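ESSB (Geobacillus thermodenitrificans, PDB 2YNQ) is an integral membrane component of the type VII secretion system, represented here by its extracellular domain, and probably takes part in protein export. Local coordinates at residues L57-E60 with Q61-T64. Sequence-based numbering, arbitrary orientation.
Sequences LTEE and QRQT. With NA (sodium ion), chain O.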
loop_
_atom_site.group_PDB
_atom_site.type_symbol
_atom_site.label_atom_id
_atom_site.label_comp_id
_atom_site.label_asym_id
_atom_site.label_seq_id
_atom_site.Cartn_x
_atom_site.Cartn_y
_atom_site.Cartn_z
ATOM N N LEU D 57 1.211 -2.782 1.485
ATOM C CA LEU D 57 0.139 -3.739 1.314
ATOM C C LEU D 57 -0.492 -4.004 2.662
ATOM O O LEU D 57 0.211 -4.161 3.656
ATOM C CB LEU D 57 0.687 -5.055 0.748
ATOM C CG LEU D 57 1.349 -5.046 -0.625
ATOM C CD1 LEU D 57 2.267 -6.226 -0.768
ATOM C CD2 LEU D 57 0.309 -5.085 -1.719
ATOM N N THR D 58 -1.819 -4.058 2.709
ATOM C CA THR D 58 -2.495 -4.570 3.905
ATOM C C THR D 58 -2.268 -6.074 3.915
ATOM O O THR D 58 -1.876 -6.672 2.893
ATOM C CB THR D 58 -4.007 -4.353 3.857
ATOM O OG1 THR D 58 -4.533 -5.078 2.741
ATOM C CG2 THR D 58 -4.354 -2.870 3.725
ATOM N N GLU D 59 -2.534 -6.683 5.058
ATOM C CA GLU D 59 -2.473 -8.118 5.208
ATOM C C GLU D 59 -3.325 -8.845 4.143
ATOM O O GLU D 59 -2.889 -9.853 3.578
ATOM C CB GLU D 59 -2.937 -8.484 6.623
ATOM C CG GLU D 59 -2.299 -9.724 7.191
ATOM C CD GLU D 59 -0.800 -9.750 6.975
ATOM O OE1 GLU D 59 -0.082 -8.866 7.521
ATOM O OE2 GLU D 59 -0.349 -10.660 6.243
ATOM N N GLU D 60 -4.524 -8.324 3.868
ATOM C CA GLU D 60 -5.394 -8.894 2.840
ATOM C C GLU D 60 -4.744 -8.851 1.448
ATOM O O GLU D 60 -4.727 -9.868 0.742
ATOM C CB GLU D 60 -6.756 -8.185 2.789
ATOM C CG GLU D 60 -7.588 -8.281 4.062
ATOM C CD GLU D 60 -7.169 -7.288 5.154
ATOM O OE1 GLU D 60 -6.559 -6.226 4.860
ATOM O OE2 GLU D 60 -7.476 -7.585 6.325
ATOM N N GLN D 61 -4.220 -7.678 1.070
ATOM C CA GLN D 61 -3.542 -7.509 -0.216
ATOM C C GLN D 61 -2.405 -8.512 -0.316
ATOM O O GLN D 61 -2.274 -9.232 -1.311
ATOM C CB GLN D 61 -3.011 -6.077 -0.384
ATOM C CG GLN D 61 -4.091 -5.050 -0.674
ATOM C CD GLN D 61 -3.592 -3.611 -0.730
ATOM O OE1 GLN D 61 -3.023 -3.075 0.226
ATOM N NE2 GLN D 61 -3.837 -2.969 -1.853
ATOM N N ARG D 62 -1.612 -8.553 0.744
ATOM C CA ARG D 62 -0.491 -9.454 0.889
ATOM C C ARG D 62 -0.850 -10.909 0.637
ATOM O O ARG D 62 -0.135 -11.605 -0.072
ATOM C CB ARG D 62 0.022 -9.323 2.307
ATOM C CG ARG D 62 1.468 -9.593 2.494
ATOM C CD ARG D 62 1.776 -9.320 3.959
ATOM N NE ARG D 62 1.876 -7.881 4.208
ATOM C CZ ARG D 62 3.007 -7.198 4.086
ATOM N NH1 ARG D 62 4.117 -7.823 3.737
ATOM N NH2 ARG D 62 3.026 -5.899 4.320
ATOM N N GLN D 63 -1.948 -11.368 1.222
ATOM C CA GLN D 63 -2.444 -12.726 1.003
ATOM C C GLN D 63 -2.854 -12.943 -0.447
ATOM O O GLN D 63 -2.770 -14.046 -0.971
ATOM C CB GLN D 63 -3.663 -13.002 1.898
ATOM C CG GLN D 63 -3.332 -13.349 3.350
ATOM C CD GLN D 63 -4.549 -13.283 4.312
ATOM O OE1 GLN D 63 -4.373 -13.232 5.532
ATOM N NE2 GLN D 63 -5.773 -13.290 3.762
ATOM N N THR D 64 -3.307 -11.873 -1.081
ATOM C CA THR D 64 -3.907 -11.923 -2.393
ATOM C C THR D 64 -2.869 -11.969 -3.507
ATOM O O THR D 64 -3.045 -12.734 -4.445
ATOM C CB THR D 64 -4.821 -10.692 -2.606
ATOM O OG1 THR D 64 -5.715 -10.567 -1.498
ATOM C CG2 THR D 64 -5.628 -10.796 -3.901
HETATM NA NA NA O . 1.165 -13.095 -1.139
HETATM O O HOH W 1 0.256 -15.138 -2.201
HETATM O O HOH W 2 3.016 -14.809 -2.684
HETATM O O HOH W 3 2.028 -14.422 0.758
#
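Thr58 OG1 is gripped from two residues: it accepts the backbone N-H of Gln61 in a nearly straight bond (OG1 to N 3.1 Å), and it donates to Glu60 OE1, also at 3.1 Å. The hydroxyl sits between the backbone N and the carbonyl carbon (chi1 62°), which aims it at the first turn. Gln61 answers in the other direction. At the end of an extended chain, Gln61 OE1 reaches back and accepts from Thr58 N on a lone pair, in the carbonyl plane, at 2.9 Å. The two side chains cross at about a right angle, with Gln61 CG against Thr58 OG1. A valine in place of Thr58 would probably leave the Gln61 N-H without its cap and Glu60 OE1 without its donor. Leu57 CD2 packs on Gln61 CB at 3.7 Å, and both side chains touch Tyr107 of helix 102-118 in the same chain. On another side of the turn, Arg62 CD lies 3.4 Å from Glu59 OE2. The charge pairing of Glu59 OE1 with Arg62 NE is long, and no N-H of Arg62 points at that oxygen; Glu59 pairs more strongly with Arg145 of the second subunit. Arg62 O binds sodium at 2.2 Å, together with three waters, Val65 O and Asn67 OD1. The reciprocal Thr58–Gln61 bonds form a capping box, with Thr58 as N-cap of the short helix 59-64, which supplies the Arg62 carbonyl to the sodium site.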